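Local coordinates for protein EF0056 (Enterococcus faecalis, PDB 6ORI) that is a surface protein of uncharacterised function, whose immunoglobulin-like N-terminal region is probably exposed on the enterococcal cell and linked to biofilm formation, at residues 23-29 with 176-182; 31-35 with 183-187. Residues are numbered along the deposited sequence.

Contact 1. Residues 23-29 with 176-182; sequences PGYTKNY and DDDKIVP
The extended, irregular segment 23-29 runs parallel to the short strand 179-181, joined by a single parallel β-bridge with Y25 opposite I180 (CA–CA 4.8 Å). I180 N donates to G24 O (3.1 Å), and T26 N donates to I180 O (2.9 Å). A type I' turn from D176 to K179 leads into the strand. G24 adopts phi/psi 117°/-172°, angles that call for glycine; a CB here would also crowd K179 CE. P23 packs its CD on I180 CD1 (3.9 Å). T26, chi1 p, drops CG2 into a hollow between D176 OD2 (3.6 Å) and K179 O (3.5 Å), while T26 OG1 donates a hydrogen bond to K27 O (2.7 Å). P182 is the reciprocal bump: its CD meets T26 OG1 (3.3 Å), its CB Y25 CD1 (4.1 Å) and its CG N28 ND2 (3.6 Å), which is hydrogen-bonded to Y292 O. Y29 OH donates to D176 OD2 (2.7 Å). The isolated bridge thus attaches the loop before strand 31-38 to strand 179-181, which itself pairs antiparallel with strand 166-173.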
loop_
_atom_site.group_PDB
_atom_site.type_symbol
_atom_site.label_atom_id
_atom_site.label_comp_id
_atom_site.label_asym_id
_atom_site.label_seq_id
_atom_site.Cartn_x
_atom_site.Cartn_y
_atom_site.Cartn_z
ATOM N N PRO A 23 5.728 17.386 -5.282
ATOM C CA PRO A 23 5.330 18.788 -5.467
ATOM C C PRO A 23 4.726 19.441 -4.227
ATOM O O PRO A 23 4.579 20.665 -4.216
ATOM C CB PRO A 23 4.264 18.697 -6.549
ATOM C CG PRO A 23 3.637 17.361 -6.320
ATOM C CD PRO A 23 4.756 16.457 -5.888
ATOM N N GLY A 24 4.368 18.649 -3.225
ATOM C CA GLY A 24 3.691 19.175 -2.059
ATOM C C GLY A 24 2.316 18.554 -1.983
ATOM O O GLY A 24 2.006 17.635 -2.742
ATOM N N TYR A 25 1.507 19.062 -1.064
ATOM C CA TYR A 25 0.223 18.460 -0.741
ATOM C C TYR A 25 -0.899 19.445 -0.926
ATOM O O TYR A 25 -0.759 20.635 -0.644
ATOM C CB TYR A 25 0.189 17.973 0.702
ATOM C CG TYR A 25 1.121 16.825 0.986
ATOM C CD1 TYR A 25 1.124 15.691 0.184
ATOM C CD2 TYR A 25 2.014 16.877 2.053
ATOM C CE1 TYR A 25 1.992 14.642 0.428
ATOM C CE2 TYR A 25 2.882 15.829 2.312
ATOM C CZ TYR A 25 2.869 14.716 1.494
ATOM O OH TYR A 25 3.730 13.671 1.754
ATOM N N THR A 26 -2.025 18.944 -1.420
ATOM C CA THR A 26 -3.256 19.708 -1.391
ATOM C C THR A 26 -3.773 19.737 0.056
ATOM O O THR A 26 -3.319 18.968 0.920
ATOM C CB THR A 26 -4.358 19.076 -2.292
ATOM O OG1 THR A 26 -4.818 17.854 -1.715
ATOM C CG2 THR A 26 -3.880 18.772 -3.695
ATOM N N LYS A 27 -4.760 20.583 0.311
ATOM C CA LYS A 27 -5.537 20.453 1.520
ATOM C C LYS A 27 -6.122 19.046 1.558
ATOM O O LYS A 27 -6.262 18.379 0.522
ATOM C CB LYS A 27 -6.651 21.502 1.573
ATOM C CG LYS A 27 -7.756 21.296 0.551
ATOM C CD LYS A 27 -8.860 22.335 0.717
ATOM C CE LYS A 27 -9.662 22.091 1.986
ATOM N NZ LYS A 27 -11.130 22.054 1.718
ATOM N N ASN A 28 -6.486 18.594 2.743
ATOM C CA ASN A 28 -7.088 17.287 2.884
ATOM C C ASN A 28 -8.490 17.310 2.323
ATOM O O ASN A 28 -9.315 18.158 2.673
ATOM C CB ASN A 28 -7.040 16.851 4.343
ATOM C CG ASN A 28 -5.606 16.747 4.850
ATOM O OD1 ASN A 28 -4.908 17.752 4.955
ATOM N ND2 ASN A 28 -5.156 15.538 5.126
ATOM N N TYR A 29 -8.729 16.411 1.383
ATOM C CA TYR A 29 -10.003 16.325 0.684
ATOM C C TYR A 29 -10.814 15.140 1.225
ATOM O O TYR A 29 -10.539 14.645 2.297
ATOM C CB TYR A 29 -9.767 16.250 -0.839
ATOM C CG TYR A 29 -9.392 17.574 -1.474
ATOM C CD1 TYR A 29 -10.277 18.652 -1.444
ATOM C CD2 TYR A 29 -8.180 17.750 -2.122
ATOM C CE1 TYR A 29 -9.950 19.873 -2.073
ATOM C CE2 TYR A 29 -7.854 18.953 -2.734
ATOM C CZ TYR A 29 -8.727 20.014 -2.680
ATOM O OH TYR A 29 -8.398 21.213 -3.287
ATOM N N ASP A 176 -4.768 22.708 -7.716
ATOM C CA ASP A 176 -3.733 22.859 -6.695
ATOM C C ASP A 176 -2.337 22.636 -7.290
ATOM O O ASP A 176 -1.443 22.089 -6.639
ATOM C CB ASP A 176 -3.978 21.857 -5.563
ATOM C CG ASP A 176 -5.289 22.102 -4.841
ATOM O OD1 ASP A 176 -5.410 23.180 -4.222
ATOM O OD2 ASP A 176 -6.193 21.236 -4.873
ATOM N N ASP A 177 -2.180 23.036 -8.551
ATOM C CA ASP A 177 -0.900 22.948 -9.255
ATOM C C ASP A 177 -0.313 21.535 -9.255
ATOM O O ASP A 177 0.887 21.341 -9.113
ATOM C CB ASP A 177 0.086 23.965 -8.668
ATOM C CG ASP A 177 -0.454 25.385 -8.726
ATOM O OD1 ASP A 177 -1.246 25.679 -9.655
ATOM O OD2 ASP A 177 -0.103 26.201 -7.848
ATOM N N ASP A 178 -1.192 20.553 -9.430
ATOM C CA ASP A 178 -0.820 19.132 -9.509
ATOM C C ASP A 178 -0.169 18.586 -8.251
ATOM O O ASP A 178 0.560 17.588 -8.279
ATOM C CB ASP A 178 0.045 18.850 -10.740
ATOM C CG ASP A 178 -0.743 18.914 -12.012
ATOM O OD1 ASP A 178 -1.985 18.987 -11.932
ATOM O OD2 ASP A 178 -0.121 18.883 -13.100
ATOM N N LYS A 179 -0.451 19.232 -7.125
ATOM C CA LYS A 179 -0.049 18.713 -5.840
ATOM C C LYS A 179 -0.837 17.443 -5.539
ATOM O O LYS A 179 -1.906 17.177 -6.138
ATOM C CB LYS A 179 -0.253 19.756 -4.740
ATOM C CG LYS A 179 0.792 20.874 -4.774
ATOM C CD LYS A 179 0.558 21.862 -3.630
ATOM C CE LYS A 179 1.676 22.866 -3.520
ATOM N NZ LYS A 179 1.558 23.915 -4.580
ATOM N N ILE A 180 -0.285 16.650 -4.638
ATOM C CA ILE A 180 -0.831 15.357 -4.296
ATOM C C ILE A 180 -1.844 15.453 -3.180
ATOM O O ILE A 180 -1.648 16.171 -2.198
ATOM C CB ILE A 180 0.317 14.431 -3.898
ATOM C CG1 ILE A 180 1.234 14.243 -5.109
ATOM C CG2 ILE A 180 -0.195 13.102 -3.378
ATOM C CD1 ILE A 180 2.481 13.424 -4.798
ATOM N N VAL A 181 -2.931 14.712 -3.300
ATOM C CA VAL A 181 -3.930 14.665 -2.253
ATOM C C VAL A 181 -3.404 13.788 -1.123
ATOM O O VAL A 181 -3.134 12.596 -1.318
ATOM C CB VAL A 181 -5.245 14.136 -2.797
ATOM C CG1 VAL A 181 -6.307 14.123 -1.730
ATOM C CG2 VAL A 181 -5.708 15.007 -3.959
ATOM N N PRO A 182 -3.198 14.382 0.064
ATOM C CA PRO A 182 -2.467 13.620 1.086
ATOM C C PRO A 182 -3.208 12.415 1.636
ATOM O O PRO A 182 -4.396 12.476 1.881
ATOM C CB PRO A 182 -2.238 14.646 2.190
ATOM C CG PRO A 182 -3.323 15.657 2.003
ATOM C CD PRO A 182 -3.602 15.722 0.542
HETATM O O HOH W 1 3.137 22.229 -6.947
HETATM O O HOH W 2 -5.108 22.806 -1.492
HETATM O O HOH W 3 -6.748 13.933 1.997
#

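Contact 2. Residues 31-35 with 183-187; sequences FSDLQ and GIEST
Two strands run in roughly the same direction here without a clear hydrogen bond between them: their axes approach to 6.2 Å and cross at -29°. Each is hydrogen-bonded to a different neighbour, strand 31-38 to 50-59 and strand 184-189 to 166-173, and side chains occupy the space between, consistent with an immunoglobulin-like β-sandwich. A classic β-bulge, S32 and D33 opposite K58, interrupts the regular pairing of strand 31-35 (S32 psi -13°). Over it reaches I184 (chi1 m, chi2 m), with CD1 3.4 Å from F31 O and 3.7 Å from S32 C. I184 CG1 lies 4.0 Å from F31 CB, and I184 CG2 lies 3.7 Å from L34 CB. L34 CA is 6.0 Å from I184 CA, and Q35 CA is 6.4 Å from S186 CA. Q35 (chi1 m, chi2 m) curls back so that NE2 donates to D33 OD1 (2.8 Å); D33 OD2 is hydrogen-bonded to T247 OG1. Water 4 bridges the strands, donating to Q35 OE1 (2.6 Å) and hydrogen-bonded to S186 OG (2.9 Å).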
loop_
_atom_site.group_PDB
_atom_site.type_symbol
_atom_site.label_atom_id
_atom_site.label_comp_id
_atom_site.label_asym_id
_atom_site.label_seq_id
_atom_site.Cartn_x
_atom_site.Cartn_y
_atom_site.Cartn_z
ATOM N N PHE A 31 -11.524 12.168 -0.519
ATOM C CA PHE A 31 -11.176 10.847 -1.061
ATOM C C PHE A 31 -10.634 10.020 0.080
ATOM O O PHE A 31 -10.016 10.576 0.994
ATOM C CB PHE A 31 -10.139 10.978 -2.168
ATOM C CG PHE A 31 -10.617 11.808 -3.323
ATOM C CD1 PHE A 31 -10.446 13.182 -3.336
ATOM C CD2 PHE A 31 -11.252 11.222 -4.397
ATOM C CE1 PHE A 31 -10.902 13.940 -4.391
ATOM C CE2 PHE A 31 -11.712 11.972 -5.440
ATOM C CZ PHE A 31 -11.549 13.332 -5.432
ATOM N N SER A 32 -10.821 8.705 0.064
ATOM C CA SER A 32 -10.276 7.879 1.129
ATOM C C SER A 32 -9.490 6.672 0.665
ATOM O O SER A 32 -8.790 6.096 1.471
ATOM C CB SER A 32 -11.352 7.449 2.128
ATOM O OG SER A 32 -12.379 6.735 1.484
ATOM N N ASP A 33 -9.543 6.291 -0.603
ATOM C CA ASP A 33 -8.764 5.130 -1.023
ATOM C C ASP A 33 -8.450 5.183 -2.500
ATOM O O ASP A 33 -9.251 5.638 -3.314
ATOM C CB ASP A 33 -9.526 3.846 -0.705
ATOM C CG ASP A 33 -8.627 2.643 -0.474
ATOM O OD1 ASP A 33 -7.376 2.756 -0.437
ATOM O OD2 ASP A 33 -9.201 1.552 -0.225
ATOM N N LEU A 34 -7.241 4.723 -2.810
ATOM C CA LEU A 34 -6.798 4.527 -4.184
ATOM C C LEU A 34 -5.750 3.441 -4.136
ATOM O O LEU A 34 -4.765 3.554 -3.408
ATOM C CB LEU A 34 -6.230 5.833 -4.733
ATOM C CG LEU A 34 -5.795 5.835 -6.191
ATOM C CD1 LEU A 34 -6.968 5.566 -7.115
ATOM C CD2 LEU A 34 -5.126 7.161 -6.525
ATOM N N GLN A 35 -5.978 2.344 -4.854
ATOM C CA GLN A 35 -5.072 1.206 -4.831
ATOM C C GLN A 35 -4.851 0.661 -6.223
ATOM O O GLN A 35 -5.755 0.687 -7.058
ATOM C CB GLN A 35 -5.643 0.077 -3.988
ATOM C CG GLN A 35 -5.964 0.421 -2.565
ATOM C CD GLN A 35 -4.752 0.625 -1.719
ATOM O OE1 GLN A 35 -3.667 0.117 -2.003
ATOM N NE2 GLN A 35 -4.918 1.389 -0.676
ATOM N N GLY A 183 -2.481 11.312 1.760
ATOM C CA GLY A 183 -3.046 10.046 2.175
ATOM C C GLY A 183 -3.537 9.188 1.012
ATOM O O GLY A 183 -3.764 7.987 1.196
ATOM N N ILE A 184 -3.700 9.786 -0.158
ATOM C CA ILE A 184 -4.280 9.086 -1.306
ATOM C C ILE A 184 -3.128 8.748 -2.246
ATOM O O ILE A 184 -3.022 9.245 -3.376
ATOM C CB ILE A 184 -5.369 9.921 -1.986
ATOM C CG1 ILE A 184 -6.354 10.452 -0.938
ATOM C CG2 ILE A 184 -6.124 9.090 -3.026
ATOM C CD1 ILE A 184 -7.049 9.378 -0.104
ATOM N N GLU A 185 -2.219 7.956 -1.690
ATOM C CA GLU A 185 -1.089 7.433 -2.414
ATOM C C GLU A 185 -0.697 6.081 -1.843
ATOM O O GLU A 185 -0.782 5.846 -0.624
ATOM C CB GLU A 185 0.102 8.376 -2.378
ATOM C CG GLU A 185 0.764 8.597 -1.072
ATOM C CD GLU A 185 2.045 9.378 -1.249
ATOM O OE1 GLU A 185 3.036 8.811 -1.774
ATOM O OE2 GLU A 185 2.057 10.568 -0.884
ATOM N N SER A 186 -0.257 5.195 -2.711
ATOM C CA SER A 186 0.162 3.878 -2.303
ATOM C C SER A 186 1.353 3.475 -3.129
ATOM O O SER A 186 1.326 3.587 -4.352
ATOM C CB SER A 186 -0.987 2.922 -2.501
ATOM O OG SER A 186 -0.631 1.638 -2.032
ATOM N N THR A 187 2.406 3.009 -2.457
ATOM C CA THR A 187 3.645 2.553 -3.089
ATOM C C THR A 187 3.892 1.108 -2.690
ATOM O O THR A 187 3.982 0.820 -1.475
ATOM C CB THR A 187 4.841 3.411 -2.661
ATOM O OG1 THR A 187 4.648 4.764 -3.084
ATOM C CG2 THR A 187 6.159 2.884 -3.257
HETATM O O HOH W 4 -1.949 -0.003 -4.003
#

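Along the chain the segments alternate: 23-29 leads into 31-35, and some 140 residues later 176-182 runs directly into 183-187. Both chain segments pass from the partly exposed contact 1 to the buried contact 2, the second through a corner at P182–G183; the contact centres are 12 Å apart. Strands 179-181 and 184-189 both pair with strand 166-173, and E185 OE2 touches I180 CG2 (4.2 Å) across the corner. W68 joins the two sites, meeting Y29 and F31 edge-to-face. Both contacts also meet the later half of the chain, contact 1 through Y292 and contact 2 through strands 211-221 and 239-248 (K245, T247), consistent with a position near a domain interface.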